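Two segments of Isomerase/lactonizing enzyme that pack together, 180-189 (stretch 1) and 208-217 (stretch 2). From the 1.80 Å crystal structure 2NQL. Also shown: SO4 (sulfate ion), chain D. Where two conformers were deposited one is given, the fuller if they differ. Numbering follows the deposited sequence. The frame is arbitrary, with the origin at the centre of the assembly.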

ATOM      1  N   PHE A 180     -31.397  12.895 -15.129  1.00 25.16           N
ATOM      2  CA  PHE A 180     -30.718  12.354 -13.964  1.00 25.45           C
ATOM      3  C   PHE A 180     -31.567  12.628 -12.735  1.00 28.35           C
ATOM      4  O   PHE A 180     -32.190  13.684 -12.627  1.00 31.70           O
ATOM      5  N   ASN A 181     -31.625  11.653 -11.841  1.00 24.61           N
ATOM      6  CA  ASN A 181     -32.442  11.730 -10.641  0.70 35.05           C
ATOM      7  C   ASN A 181     -31.623  11.589  -9.363  1.00 32.79           C
ATOM      8  O   ASN A 181     -32.157  11.676  -8.253  1.00 28.07           O
ATOM      9  N   ALA A 182     -30.324  11.356  -9.528  1.00 27.25           N
ATOM     10  CA  ALA A 182     -29.443  11.102  -8.407  1.00 23.54           C
ATOM     11  C   ALA A 182     -28.161  11.933  -8.538  1.00 23.40           C
ATOM     12  O   ALA A 182     -27.640  12.125  -9.646  1.00 23.08           O
ATOM     13  N   PHE A 183     -27.720  12.489  -7.408  1.00 21.62           N
ATOM     14  CA  PHE A 183     -26.732  13.571  -7.357  1.00 21.41           C
ATOM     15  C   PHE A 183     -25.865  13.392  -6.124  1.00 20.93           C
ATOM     16  O   PHE A 183     -26.319  12.856  -5.100  1.00 23.39           O
ATOM     17  N   LYS A 184     -24.625  13.867  -6.208  1.00 20.83           N
ATOM     18  CA  LYS A 184     -23.757  13.885  -5.035  1.00 21.36           C
ATOM     19  C   LYS A 184     -22.989  15.190  -5.014  1.00 23.16           C
ATOM     20  O   LYS A 184     -22.532  15.664  -6.066  1.00 27.14           O
ATOM     21  N   PHE A 185     -22.840  15.770  -3.822  1.00 22.30           N
ATOM     22  CA  PHE A 185     -22.040  16.981  -3.666  1.00 23.44           C
ATOM     23  C   PHE A 185     -20.891  16.752  -2.693  1.00 24.23           C
ATOM     24  O   PHE A 185     -20.976  15.876  -1.823  1.00 25.50           O
ATOM     25  N   ALA A 186     -19.834  17.552  -2.826  1.00 25.05           N
ATOM     26  CA  ALA A 186     -18.666  17.411  -1.955  1.00 26.60           C
ATOM     27  C   ALA A 186     -18.689  18.513  -0.905  1.00 29.78           C
ATOM     28  O   ALA A 186     -18.803  19.699  -1.228  1.00 36.62           O
ATOM     29  N   THR A 187     -18.627  18.104   0.359  1.00 33.12           N
ATOM     30  CA  THR A 187     -18.782  19.021   1.491  1.00 39.17           C
ATOM     31  C   THR A 187     -17.763  20.181   1.633  1.00 42.88           C
ATOM     32  O   THR A 187     -18.157  21.260   2.091  1.00 46.53           O
ATOM     33  N   PRO A 188     -16.469  19.979   1.246  1.00 47.35           N
ATOM     34  CA  PRO A 188     -15.540  21.136   1.169  1.00 50.30           C
ATOM     35  C   PRO A 188     -15.883  22.268   0.182  1.00 51.87           C
ATOM     36  O   PRO A 188     -15.441  23.409   0.387  1.00 44.93           O
ATOM     37  N   VAL A 189     -16.639  21.956  -0.876  1.00 47.74           N
ATOM     38  CA  VAL A 189     -17.108  22.955  -1.858  1.00 47.25           C
ATOM     39  C   VAL A 189     -18.103  23.944  -1.216  1.00 50.89           C
ATOM     40  O   VAL A 189     -18.181  25.114  -1.602  1.00 51.92           O
ATOM     41  N   GLN A 208     -38.084  14.100  -4.529  1.00 28.81           N
ATOM     42  CA  GLN A 208     -37.901  12.809  -5.184  0.50 30.85           C
ATOM     43  C   GLN A 208     -36.442  12.526  -5.582  1.00 33.27           C
ATOM     44  O   GLN A 208     -36.059  11.362  -5.771  1.00 32.23           O
ATOM     45  N   ALA A 209     -35.636  13.586  -5.688  1.00 28.14           N
ATOM     46  CA  ALA A 209     -34.202  13.466  -6.089  1.00 27.90           C
ATOM     47  C   ALA A 209     -33.412  12.745  -5.016  1.00 27.76           C
ATOM     48  O   ALA A 209     -33.684  12.919  -3.828  1.00 29.37           O
ATOM     49  N   LYS A 210     -32.410  11.958  -5.427  1.00 26.40           N
ATOM     50  CA  LYS A 210     -31.447  11.374  -4.467  1.00 24.11           C
ATOM     51  C   LYS A 210     -30.249  12.309  -4.374  1.00 26.02           C
ATOM     52  O   LYS A 210     -29.694  12.710  -5.400  1.00 25.84           O
ATOM     53  N   ILE A 211     -29.901  12.712  -3.153  1.00 24.55           N
ATOM     54  CA  ILE A 211     -28.833  13.700  -2.928  1.00 24.25           C
ATOM     55  C   ILE A 211     -27.904  13.160  -1.842  1.00 26.63           C
ATOM     56  O   ILE A 211     -28.224  13.179  -0.657  1.00 25.15           O
ATOM     57  N   ALA A 212     -26.731  12.702  -2.266  1.00 28.17           N
ATOM     58  CA  ALA A 212     -25.712  12.208  -1.345  1.00 24.55           C
ATOM     59  C   ALA A 212     -24.660  13.255  -0.995  1.00 24.40           C
ATOM     60  O   ALA A 212     -24.412  14.209  -1.759  1.00 22.63           O
ATOM     61  N   ALA A 213     -24.014  13.042   0.151  1.00 27.70           N
ATOM     62  CA  ALA A 213     -22.951  13.916   0.618  1.00 27.65           C
ATOM     63  C   ALA A 213     -21.635  13.170   0.701  1.00 20.71           C
ATOM     64  O   ALA A 213     -21.517  12.189   1.437  1.00 23.77           O
ATOM     65  N   ASP A 214     -20.657  13.650  -0.062  1.00 23.69           N
ATOM     66  CA  ASP A 214     -19.281  13.177   0.087  1.00 23.24           C
ATOM     67  C   ASP A 214     -18.571  14.017   1.169  1.00 19.57           C
ATOM     68  O   ASP A 214     -18.208  15.194   0.971  1.00 25.63           O
ATOM     69  N   MET A 215     -18.364  13.375   2.306  1.00 22.55           N
ATOM     70  CA  MET A 215     -17.854  14.038   3.489  1.00 27.46           C
ATOM     71  C   MET A 215     -16.342  14.128   3.493  1.00 31.54           C
ATOM     72  O   MET A 215     -15.763  14.809   4.348  1.00 28.02           O
ATOM     73  N   HIS A 216     -15.710  13.437   2.537  1.00 22.16           N
ATOM     74  CA  HIS A 216     -14.344  13.721   2.143  1.00 22.76           C
ATOM     75  C   HIS A 216     -13.379  13.589   3.319  1.00 24.36           C
ATOM     76  O   HIS A 216     -12.440  14.381   3.442  1.00 27.86           O
ATOM     77  N   TRP A 217     -13.626  12.588   4.166  1.00 23.45           N
ATOM     78  CA  TRP A 217     -12.662  12.073   5.173  1.00 28.10           C
ATOM     79  C   TRP A 217     -12.297  12.924   6.414  1.00 32.34           C
ATOM     80  O   TRP A 217     -12.151  12.373   7.493  1.00 34.38           O
TER

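One face of the sheet carries Phe183, Phe185, Ile211 and Ala213. Phe185 (chi1 75°, p) leaves along that face, but its ring end swings nearer the second strand: CZ lies 3.8 Å from Ala213 CB, CD2 lies 4.1 Å from Ile211 CG2, and Ala213 CA sits over one ring face, while the Ile211 methyl meets the ring edge. Ile211 is m,t. Phe183 (chi1 -57°, m) packs beside the start of stretch 2, with CE2 4.2 Å from Ala209 CB.

The other face carries Ala182, Lys184, Ala186, Lys210, Ala212 and Asp214. Ala182 CB and Lys210 CB are 3.8 Å apart, although the rest of the Lys210 chain leads away. Lys184 (t,t,p,t) packs through its aliphatic part: CG is 4.0 Å from Ala212 CB and CD 4.0 Å from Asp214 CB. Its NZ is hydrogen-bonded elsewhere in the structure.

Strands 182-186 and 210-214 run parallel, their axes 24° apart and 4.6 Å at closest approach; paired residues share a face of the sheet. Backbone bonds hold this register, as in Ala212 N to Phe183 O (2.9 Å, 173°) and Thr187 N to Asp214 O (3.0 Å, 178°). Beyond the strands, Thr187 (chi1 64°, p) points toward stretch 2, with OG1 3.5 Å from Met215 CA, and Pro188 CD approaches His216 CB at 4.0 Å.

At this polar edge Asp214 (chi1 173°, t) accepts from its own stretch: His216 ND1 to Asp214 OD2 is 2.9 Å, and His216 N to Asp214 OD1 is a weak 3.1 Å bond. The imidazole's other nitrogen, His216 NE2, donates to sulfate O2 at 2.8 Å. At the opposite end of the contact, water 1 donates to Asn181 O (3.2 Å) and Gln208 O (3.1 Å), bridging the two stretches.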

ATOM      1  CB  PHE A 180     -29.296  12.941 -13.856  1.00 20.40           C
ATOM      2  CG  PHE A 180     -28.377  12.475 -14.966  1.00 23.18           C
ATOM      3  CD1 PHE A 180     -27.441  11.446 -14.740  1.00 27.73           C
ATOM      4  CD2 PHE A 180     -28.447  13.045 -16.233  1.00 23.38           C
ATOM      5  CE1 PHE A 180     -26.603  11.011 -15.766  1.00 24.84           C
ATOM      6  CE2 PHE A 180     -27.628  12.612 -17.279  1.00 30.33           C
ATOM      7  CZ  PHE A 180     -26.706  11.587 -17.050  1.00 30.96           C
ATOM      8  CB  ASN A 181     -33.528  10.650 -10.687  0.70 39.37           C
ATOM      9  CG  ASN A 181     -34.517  10.861 -11.819  0.70 50.58           C
ATOM     10  OD1 ASN A 181     -34.730   9.971 -12.646  0.70 46.64           O
ATOM     11  ND2 ASN A 181     -35.129  12.040 -11.861  0.70 48.98           N
ATOM     12  CB  ALA A 182     -29.166   9.600  -8.282  1.00 25.67           C
ATOM     13  CB  PHE A 183     -27.418  14.955  -7.250  1.00 24.62           C
ATOM     14  CG  PHE A 183     -28.383  15.234  -8.363  1.00 23.79           C
ATOM     15  CD1 PHE A 183     -27.947  15.860  -9.536  1.00 25.32           C
ATOM     16  CD2 PHE A 183     -29.721  14.820  -8.260  1.00 23.77           C
ATOM     17  CE1 PHE A 183     -28.838  16.104 -10.592  1.00 27.19           C
ATOM     18  CE2 PHE A 183     -30.616  15.038  -9.319  1.00 26.35           C
ATOM     19  CZ  PHE A 183     -30.183  15.684 -10.474  1.00 25.41           C
ATOM     20  CB  LYS A 184     -22.813  12.657  -5.033  1.00 21.27           C
ATOM     21  CG  LYS A 184     -21.901  12.579  -3.803  1.00 24.69           C
ATOM     22  CD  LYS A 184     -21.040  11.303  -3.802  1.00 22.62           C
ATOM     23  CE  LYS A 184     -19.829  11.431  -4.711  1.00 26.23           C
ATOM     24  NZ  LYS A 184     -19.137  10.129  -4.774  1.00 25.74           N
ATOM     25  CB  PHE A 185     -22.910  18.176  -3.240  1.00 23.98           C
ATOM     26  CG  PHE A 185     -23.328  18.144  -1.801  1.00 22.31           C
ATOM     27  CD1 PHE A 185     -22.571  18.799  -0.819  1.00 28.25           C
ATOM     28  CD2 PHE A 185     -24.473  17.447  -1.412  1.00 25.89           C
ATOM     29  CE1 PHE A 185     -22.959  18.758   0.530  1.00 27.25           C
ATOM     30  CE2 PHE A 185     -24.856  17.390  -0.052  1.00 28.95           C
ATOM     31  CZ  PHE A 185     -24.098  18.054   0.909  1.00 26.73           C
ATOM     32  CB  ALA A 186     -17.363  17.450  -2.770  1.00 34.81           C
ATOM     33  CB  THR A 187     -19.003  18.273   2.839  1.00 37.78           C
ATOM     34  OG1 THR A 187     -17.834  17.502   3.161  1.00 39.30           O
ATOM     35  CG2 THR A 187     -20.176  17.323   2.734  1.00 33.74           C
ATOM     36  CB  PRO A 188     -14.202  20.491   0.765  1.00 47.48           C
ATOM     37  CG  PRO A 188     -14.317  19.059   1.198  1.00 53.80           C
ATOM     38  CD  PRO A 188     -15.753  18.718   0.933  1.00 53.31           C
ATOM     39  CB  VAL A 189     -17.708  22.247  -3.122  1.00 45.05           C
ATOM     40  CG1 VAL A 189     -18.061  23.234  -4.221  1.00 47.30           C
ATOM     41  CG2 VAL A 189     -16.713  21.214  -3.678  1.00 40.76           C
ATOM     42  CB  GLN A 208     -38.847  12.670  -6.381  0.50 37.92           C
ATOM     43  CG  GLN A 208     -40.323  12.546  -5.984  0.50 38.19           C
ATOM     44  CD  GLN A 208     -40.547  11.534  -4.872  0.50 42.05           C
ATOM     45  OE1 GLN A 208     -40.321  10.337  -5.055  0.50 48.33           O
ATOM     46  NE2 GLN A 208     -40.981  12.014  -3.707  0.50 43.24           N
ATOM     47  CB  ALA A 209     -33.606  14.833  -6.310  1.00 26.01           C
ATOM     48  CB  LYS A 210     -30.975   9.986  -4.926  1.00 27.12           C
ATOM     49  CG  LYS A 210     -32.044   8.908  -4.939  1.00 31.13           C
ATOM     50  CD  LYS A 210     -31.437   7.536  -4.751  1.00 35.87           C
ATOM     51  CE  LYS A 210     -31.975   6.543  -5.735  1.00 42.41           C
ATOM     52  NZ  LYS A 210     -33.334   6.094  -5.359  1.00 42.45           N
ATOM     53  CB  ILE A 211     -29.373  15.102  -2.530  1.00 22.91           C
ATOM     54  CG1 ILE A 211     -30.471  15.571  -3.505  1.00 25.76           C
ATOM     55  CG2 ILE A 211     -28.221  16.153  -2.524  1.00 27.56           C
ATOM     56  CD1 ILE A 211     -31.207  16.865  -3.058  1.00 29.20           C
ATOM     57  CB  ALA A 212     -25.039  10.965  -1.958  1.00 24.90           C
ATOM     58  CB  ALA A 213     -23.288  14.495   1.982  1.00 26.53           C
ATOM     59  CB  ASP A 214     -18.550  13.196  -1.267  1.00 25.56           C
ATOM     60  CG  ASP A 214     -17.050  12.859  -1.142  1.00 34.07           C
ATOM     61  OD1 ASP A 214     -16.633  12.248  -0.128  1.00 25.55           O
ATOM     62  OD2 ASP A 214     -16.284  13.227  -2.060  1.00 32.43           O
ATOM     63  CB  MET A 215     -18.354  13.326   4.739  1.00 24.78           C
ATOM     64  CG  MET A 215     -19.855  13.509   4.922  1.00 25.29           C
ATOM     65  SD  MET A 215     -20.381  12.768   6.459  1.00 30.21           S
ATOM     66  CE  MET A 215     -19.798  14.037   7.597  1.00 25.96           C
ATOM     67  CB  HIS A 216     -14.237  15.112   1.514  1.00 28.28           C
ATOM     68  CG  HIS A 216     -13.498  15.128   0.221  1.00 38.90           C
ATOM     69  ND1 HIS A 216     -14.104  14.839  -0.983  1.00 40.23           N
ATOM     70  CD2 HIS A 216     -12.197  15.378  -0.059  1.00 48.41           C
ATOM     71  CE1 HIS A 216     -13.208  14.918  -1.951  1.00 51.15           C
ATOM     72  NE2 HIS A 216     -12.044  15.244  -1.417  1.00 49.83           N
ATOM     73  CB  TRP A 217     -11.371  11.550   4.527  1.00 25.21           C
ATOM     74  CG  TRP A 217     -11.568  10.534   3.457  1.00 22.69           C
ATOM     75  CD1 TRP A 217     -11.772   9.176   3.629  1.00 26.51           C
ATOM     76  CD2 TRP A 217     -11.528  10.759   2.046  1.00 24.42           C
ATOM     77  NE1 TRP A 217     -11.865   8.556   2.403  1.00 25.05           N
ATOM     78  CE2 TRP A 217     -11.734   9.500   1.416  1.00 24.06           C
ATOM     79  CE3 TRP A 217     -11.359  11.902   1.240  1.00 22.36           C
ATOM     80  CZ2 TRP A 217     -11.762   9.355   0.027  1.00 26.13           C
ATOM     81  CZ3 TRP A 217     -11.393  11.754  -0.139  1.00 24.90           C
ATOM     82  CH2 TRP A 217     -11.580  10.484  -0.730  1.00 26.95           C
TER
HETATM   83  S   SO4 D1007     -10.335  13.775  -4.427  0.50 14.52           S
HETATM   84  O1  SO4 D1007      -9.129  13.038  -4.056  0.50 35.26           O
HETATM   85  O2  SO4 D1007     -10.347  15.006  -3.629  0.50 22.15           O
HETATM   86  O3  SO4 D1007     -10.326  14.105  -5.847  0.50 31.10           O
HETATM   87  O4  SO4 D1007     -11.501  12.959  -4.108  0.50 22.46           O
HETATM   88  O   HOH W   1     -34.458   9.528  -7.687  1.00 45.00           O